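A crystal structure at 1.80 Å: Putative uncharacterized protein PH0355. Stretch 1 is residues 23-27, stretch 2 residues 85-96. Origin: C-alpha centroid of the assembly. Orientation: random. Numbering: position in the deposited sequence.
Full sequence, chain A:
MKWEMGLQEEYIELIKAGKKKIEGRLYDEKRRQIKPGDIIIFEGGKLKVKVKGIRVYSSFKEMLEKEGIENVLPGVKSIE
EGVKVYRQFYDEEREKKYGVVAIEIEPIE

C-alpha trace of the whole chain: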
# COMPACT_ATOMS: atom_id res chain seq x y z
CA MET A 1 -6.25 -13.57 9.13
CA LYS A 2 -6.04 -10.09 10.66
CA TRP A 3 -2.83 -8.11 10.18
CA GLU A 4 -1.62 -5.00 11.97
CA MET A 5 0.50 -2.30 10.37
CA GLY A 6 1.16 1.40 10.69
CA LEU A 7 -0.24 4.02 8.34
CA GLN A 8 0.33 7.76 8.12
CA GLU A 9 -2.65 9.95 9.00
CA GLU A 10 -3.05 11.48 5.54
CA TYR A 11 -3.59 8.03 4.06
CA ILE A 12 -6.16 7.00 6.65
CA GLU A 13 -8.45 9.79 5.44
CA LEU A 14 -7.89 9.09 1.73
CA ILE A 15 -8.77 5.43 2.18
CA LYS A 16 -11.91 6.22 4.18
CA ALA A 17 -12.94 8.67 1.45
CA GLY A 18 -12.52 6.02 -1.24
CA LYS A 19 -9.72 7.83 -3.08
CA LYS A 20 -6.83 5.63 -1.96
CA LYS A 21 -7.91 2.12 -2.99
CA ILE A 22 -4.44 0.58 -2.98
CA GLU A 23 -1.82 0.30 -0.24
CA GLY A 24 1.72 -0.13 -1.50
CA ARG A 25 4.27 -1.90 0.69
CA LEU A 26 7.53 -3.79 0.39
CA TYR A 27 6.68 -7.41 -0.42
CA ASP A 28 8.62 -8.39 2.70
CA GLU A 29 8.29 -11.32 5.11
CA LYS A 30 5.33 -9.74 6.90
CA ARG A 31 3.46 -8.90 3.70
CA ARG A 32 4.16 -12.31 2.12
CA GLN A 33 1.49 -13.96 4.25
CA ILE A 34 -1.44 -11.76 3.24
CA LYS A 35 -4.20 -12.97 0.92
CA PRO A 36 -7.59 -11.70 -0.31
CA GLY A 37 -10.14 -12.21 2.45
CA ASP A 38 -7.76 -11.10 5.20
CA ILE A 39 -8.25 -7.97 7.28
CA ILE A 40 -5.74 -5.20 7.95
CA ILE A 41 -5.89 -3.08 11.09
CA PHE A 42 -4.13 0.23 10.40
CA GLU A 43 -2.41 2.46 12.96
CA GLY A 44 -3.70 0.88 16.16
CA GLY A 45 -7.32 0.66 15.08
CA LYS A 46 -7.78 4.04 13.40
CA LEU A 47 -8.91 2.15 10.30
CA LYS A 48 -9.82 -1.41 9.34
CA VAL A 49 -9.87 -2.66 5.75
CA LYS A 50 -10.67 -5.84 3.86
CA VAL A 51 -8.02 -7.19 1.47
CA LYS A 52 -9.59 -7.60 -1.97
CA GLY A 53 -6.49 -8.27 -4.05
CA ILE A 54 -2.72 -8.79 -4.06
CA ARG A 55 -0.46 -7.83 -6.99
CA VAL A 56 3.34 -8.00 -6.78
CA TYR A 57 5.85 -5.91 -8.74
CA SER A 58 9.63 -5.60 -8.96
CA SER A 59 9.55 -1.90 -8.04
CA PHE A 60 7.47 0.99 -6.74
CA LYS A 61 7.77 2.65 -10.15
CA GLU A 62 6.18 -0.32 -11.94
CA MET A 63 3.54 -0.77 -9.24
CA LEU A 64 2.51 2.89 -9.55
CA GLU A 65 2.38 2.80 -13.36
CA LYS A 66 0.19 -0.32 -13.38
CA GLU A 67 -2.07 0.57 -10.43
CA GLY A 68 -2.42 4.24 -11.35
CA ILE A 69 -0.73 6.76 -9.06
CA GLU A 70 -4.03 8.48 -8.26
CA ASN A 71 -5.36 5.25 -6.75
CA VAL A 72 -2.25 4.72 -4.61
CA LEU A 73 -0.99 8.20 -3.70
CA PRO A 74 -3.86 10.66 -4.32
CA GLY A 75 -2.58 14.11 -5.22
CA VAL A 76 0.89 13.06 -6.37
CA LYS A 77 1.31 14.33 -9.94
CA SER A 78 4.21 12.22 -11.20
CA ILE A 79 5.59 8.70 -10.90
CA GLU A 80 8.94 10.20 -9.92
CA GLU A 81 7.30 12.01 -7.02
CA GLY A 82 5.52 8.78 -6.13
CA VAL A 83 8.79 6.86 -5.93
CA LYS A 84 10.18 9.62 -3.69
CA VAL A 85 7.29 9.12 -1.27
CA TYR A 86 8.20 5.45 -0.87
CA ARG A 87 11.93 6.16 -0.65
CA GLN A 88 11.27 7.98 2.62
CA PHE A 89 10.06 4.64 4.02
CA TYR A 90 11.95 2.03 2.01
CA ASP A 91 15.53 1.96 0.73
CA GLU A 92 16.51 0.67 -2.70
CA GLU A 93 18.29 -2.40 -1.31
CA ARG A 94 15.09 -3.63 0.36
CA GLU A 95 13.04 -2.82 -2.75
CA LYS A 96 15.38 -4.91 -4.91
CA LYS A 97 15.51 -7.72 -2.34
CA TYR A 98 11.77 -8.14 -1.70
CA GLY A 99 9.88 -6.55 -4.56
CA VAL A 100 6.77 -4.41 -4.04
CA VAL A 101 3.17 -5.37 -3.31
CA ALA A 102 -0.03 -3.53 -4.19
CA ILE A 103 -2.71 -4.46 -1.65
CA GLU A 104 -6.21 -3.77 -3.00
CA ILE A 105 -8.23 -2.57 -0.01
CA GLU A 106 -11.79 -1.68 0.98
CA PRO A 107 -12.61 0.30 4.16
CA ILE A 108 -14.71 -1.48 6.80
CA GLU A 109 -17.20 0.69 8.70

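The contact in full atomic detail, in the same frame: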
# COMPACT_ATOMS: atom_id res chain seq x y z
N GLU A 23 -2.86 0.01 -1.22
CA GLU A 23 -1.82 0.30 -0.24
C GLU A 23 -0.56 -0.38 -0.75
O GLU A 23 -0.53 -1.60 -0.90
CB GLU A 23 -2.18 -0.23 1.14
CG GLU A 23 -1.02 -0.16 2.15
CD GLU A 23 -0.51 1.26 2.39
OE1 GLU A 23 -1.06 2.22 1.81
OE2 GLU A 23 0.46 1.42 3.17
N GLY A 24 0.46 0.42 -1.02
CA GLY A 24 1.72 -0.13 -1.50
C GLY A 24 2.66 -0.37 -0.34
O GLY A 24 2.77 0.46 0.56
N ARG A 25 3.34 -1.51 -0.36
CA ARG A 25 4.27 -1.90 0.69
C ARG A 25 5.39 -2.72 0.08
O ARG A 25 5.31 -3.14 -1.07
CB ARG A 25 3.56 -2.79 1.72
CG ARG A 25 2.47 -2.11 2.50
CD ARG A 25 3.03 -1.43 3.72
NE ARG A 25 2.06 -0.49 4.27
CZ ARG A 25 2.01 -0.11 5.54
NH1 ARG A 25 2.88 -0.60 6.41
NH2 ARG A 25 1.08 0.75 5.93
N LEU A 26 6.45 -2.94 0.85
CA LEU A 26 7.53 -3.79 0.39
C LEU A 26 6.93 -5.18 0.51
O LEU A 26 6.21 -5.47 1.48
CB LEU A 26 8.75 -3.71 1.31
CG LEU A 26 9.72 -2.55 1.11
CD1 LEU A 26 10.77 -2.57 2.21
CD2 LEU A 26 10.37 -2.67 -0.26
N TYR A 27 7.19 -6.04 -0.46
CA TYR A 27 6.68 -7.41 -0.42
C TYR A 27 7.65 -8.18 0.47
O TYR A 27 8.33 -9.10 0.02
CB TYR A 27 6.65 -7.98 -1.85
CG TYR A 27 6.03 -9.35 -1.98
CD1 TYR A 27 4.80 -9.66 -1.39
CD2 TYR A 27 6.65 -10.34 -2.75
CE1 TYR A 27 4.21 -10.91 -1.56
CE2 TYR A 27 6.06 -11.59 -2.94
CZ TYR A 27 4.84 -11.87 -2.34
OH TYR A 27 4.26 -13.10 -2.52
N VAL A 85 8.11 9.35 -2.46
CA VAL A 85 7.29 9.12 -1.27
C VAL A 85 7.71 7.82 -0.61
O VAL A 85 7.94 7.77 0.60
CB VAL A 85 5.79 9.04 -1.64
CG1 VAL A 85 4.97 8.71 -0.39
CG2 VAL A 85 5.33 10.36 -2.24
N TYR A 86 7.82 6.75 -1.40
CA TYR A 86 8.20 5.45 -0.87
C TYR A 86 9.65 5.40 -0.39
O TYR A 86 9.96 4.67 0.56
CB TYR A 86 7.97 4.36 -1.93
CG TYR A 86 6.51 4.03 -2.13
CD1 TYR A 86 5.75 3.50 -1.10
CD2 TYR A 86 5.89 4.28 -3.35
CE1 TYR A 86 4.39 3.22 -1.27
CE2 TYR A 86 4.54 4.00 -3.54
CZ TYR A 86 3.80 3.47 -2.50
OH TYR A 86 2.46 3.22 -2.68
N ARG A 87 10.52 6.16 -1.03
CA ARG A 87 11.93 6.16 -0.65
C ARG A 87 12.13 6.68 0.77
O ARG A 87 13.14 6.38 1.41
CB ARG A 87 12.76 6.99 -1.63
CG ARG A 87 14.25 6.68 -1.55
CD ARG A 87 14.50 5.20 -1.84
NE ARG A 87 14.18 4.87 -3.22
CZ ARG A 87 13.75 3.68 -3.62
NH1 ARG A 87 13.58 2.70 -2.75
NH2 ARG A 87 13.49 3.47 -4.91
N GLN A 88 11.17 7.45 1.27
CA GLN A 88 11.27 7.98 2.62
C GLN A 88 11.05 6.84 3.62
O GLN A 88 11.52 6.91 4.76
CB GLN A 88 10.22 9.07 2.84
CG GLN A 88 10.28 10.19 1.81
CD GLN A 88 11.69 10.75 1.64
OE1 GLN A 88 12.30 11.22 2.59
NE2 GLN A 88 12.20 10.69 0.41
N PHE A 89 10.36 5.80 3.18
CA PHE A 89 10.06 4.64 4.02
C PHE A 89 10.95 3.44 3.72
O PHE A 89 11.38 2.73 4.63
CB PHE A 89 8.62 4.18 3.82
CG PHE A 89 7.59 5.23 4.12
CD1 PHE A 89 7.42 5.71 5.42
CD2 PHE A 89 6.74 5.69 3.12
CE1 PHE A 89 6.43 6.65 5.70
CE2 PHE A 89 5.75 6.63 3.40
CZ PHE A 89 5.59 7.10 4.69
N TYR A 90 11.20 3.20 2.43
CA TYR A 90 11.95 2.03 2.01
C TYR A 90 13.16 2.32 1.12
O TYR A 90 13.04 3.00 0.10
CB TYR A 90 11.01 1.08 1.27
CG TYR A 90 9.64 0.96 1.91
CD1 TYR A 90 9.49 0.36 3.15
CD2 TYR A 90 8.51 1.47 1.28
CE1 TYR A 90 8.24 0.26 3.76
CE2 TYR A 90 7.25 1.37 1.88
CZ TYR A 90 7.12 0.77 3.12
OH TYR A 90 5.89 0.70 3.73
N ASP A 91 14.30 1.77 1.50
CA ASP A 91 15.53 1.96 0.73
C ASP A 91 15.55 1.05 -0.49
O ASP A 91 14.85 0.04 -0.54
CB ASP A 91 16.76 1.68 1.59
CG ASP A 91 16.71 0.32 2.24
OD1 ASP A 91 16.13 0.21 3.34
OD2 ASP A 91 17.25 -0.65 1.66
N GLU A 92 16.38 1.42 -1.46
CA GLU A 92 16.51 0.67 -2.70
C GLU A 92 16.96 -0.78 -2.51
O GLU A 92 16.53 -1.67 -3.25
CB GLU A 92 17.46 1.40 -3.63
CG GLU A 92 17.07 2.85 -3.87
CD GLU A 92 18.13 3.64 -4.61
OE1 GLU A 92 18.32 3.40 -5.82
OE2 GLU A 92 18.78 4.49 -3.97
N GLU A 93 17.83 -1.03 -1.54
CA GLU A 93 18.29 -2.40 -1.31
C GLU A 93 17.13 -3.32 -0.93
O GLU A 93 17.04 -4.45 -1.41
CB GLU A 93 19.37 -2.43 -0.22
CG GLU A 93 20.74 -1.98 -0.70
CD GLU A 93 21.28 -2.86 -1.82
OE1 GLU A 93 21.35 -4.09 -1.62
OE2 GLU A 93 21.64 -2.31 -2.88
N ARG A 94 16.24 -2.83 -0.06
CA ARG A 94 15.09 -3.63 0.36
C ARG A 94 14.12 -3.82 -0.80
O ARG A 94 13.56 -4.90 -0.97
CB ARG A 94 14.38 -2.95 1.54
CG ARG A 94 15.13 -3.06 2.86
CD ARG A 94 14.61 -2.04 3.87
NE ARG A 94 13.27 -2.32 4.35
CZ ARG A 94 12.51 -1.46 5.02
NH1 ARG A 94 12.98 -0.24 5.30
NH2 ARG A 94 11.30 -1.81 5.44
N GLU A 95 13.94 -2.77 -1.60
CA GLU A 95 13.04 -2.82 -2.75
C GLU A 95 13.51 -3.91 -3.72
O GLU A 95 12.72 -4.72 -4.19
CB GLU A 95 13.01 -1.46 -3.45
CG GLU A 95 12.06 -1.39 -4.65
CD GLU A 95 12.06 -0.03 -5.31
OE1 GLU A 95 12.80 0.86 -4.85
OE2 GLU A 95 11.31 0.14 -6.30
N LYS A 96 14.81 -3.92 -4.00
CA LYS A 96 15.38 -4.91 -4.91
C LYS A 96 15.34 -6.32 -4.33
O LYS A 96 15.13 -7.29 -5.05
CB LYS A 96 16.83 -4.53 -5.24
CG LYS A 96 16.98 -3.42 -6.28
CD LYS A 96 16.21 -2.16 -5.88
CE LYS A 96 16.44 -1.01 -6.85
NZ LYS A 96 15.66 0.20 -6.47
O HOH W 1 1.34 3.15 -0.14
O HOH W 2 3.91 2.13 2.45
O HOH W 3 5.72 -1.10 6.03

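Contact between strand 23-26 and the segment 85-96, two pieces of one chain at least 62 residues apart in sequence wherever they touch. No direct hydrogen bond crosses between them; apolar packing and three waters join them, and 328 Å² of surface is buried, both sides summed. At the start of stretch 2, Val85 is out of reach, but the CA-to-CB bond of the next residue, buried Tyr86 (chi1 m), points toward the strand. Its OH lies 3.6 Å from Gly24 CA, an approach that suits glycine: an ideal CB on Gly24 would stand 2.4 Å from Tyr86 OH, a clash. The same hydroxyl is hydrogen-bonded to water 1 (Tyr86 OH to water O, 2.8 Å), which accepts from Gly24 N (N to water O, 3.0 Å) and donates weakly to Glu23 OE1 (3.2 Å from water O). Arg87 does not touch the strand; it braces its own segment instead, its NH1 donating to Tyr90 O (2.9 Å) and its NH2 forming a salt bridge with Glu95 OE1 (2.7 Å). Gln88 and Phe89 are exposed and make no contact, although the CA-to-CB bond of Phe89 points toward the strand. The chain then delivers Tyr90, held by a backbone bond from Tyr90 N to Tyr86 O (2.7 Å). Its ring gives a broad apolar face to Leu26: Leu26 CG sits over that face, 3.9 Å from the centroid of the Tyr90 ring in a CH-pi contact, and Leu26 CD1 reaches Tyr90 CD1 at 3.3 Å. At the far end of the ring, the hydroxyl meets the polar part of the strand. Tyr90 OH is 3.6 Å from Arg25 CD and binds two waters: water 2 (OH to water O, 2.8 Å) donates to Gly24 O (2.8 Å from water O), and water 3 (OH to water O, 2.9 Å) accepts from Arg25 NH1 (2.9 Å from water O). The CA-to-CB bond of Arg25 points away; its side chain is secured by a salt bridge from Arg25 NE to Glu23 OE2 (2.7 Å). Asp91 caps the second helix, its OD2 accepting from Arg94 N (3.0 Å). Glu92 and Glu93 are exposed. Arg94 lays one face of its guanidinium against Leu26, with Leu26 CD1 3.3 Å from Arg94 NE. Glu95 adds to the packing, Leu26 CD2 lying 3.7 Å from Glu95 CA and 4.3 Å from Glu95 CB, while its carboxylate leads away to Arg87. Leu26, with 122 Å² covered, is thus the apolar centre of the contact.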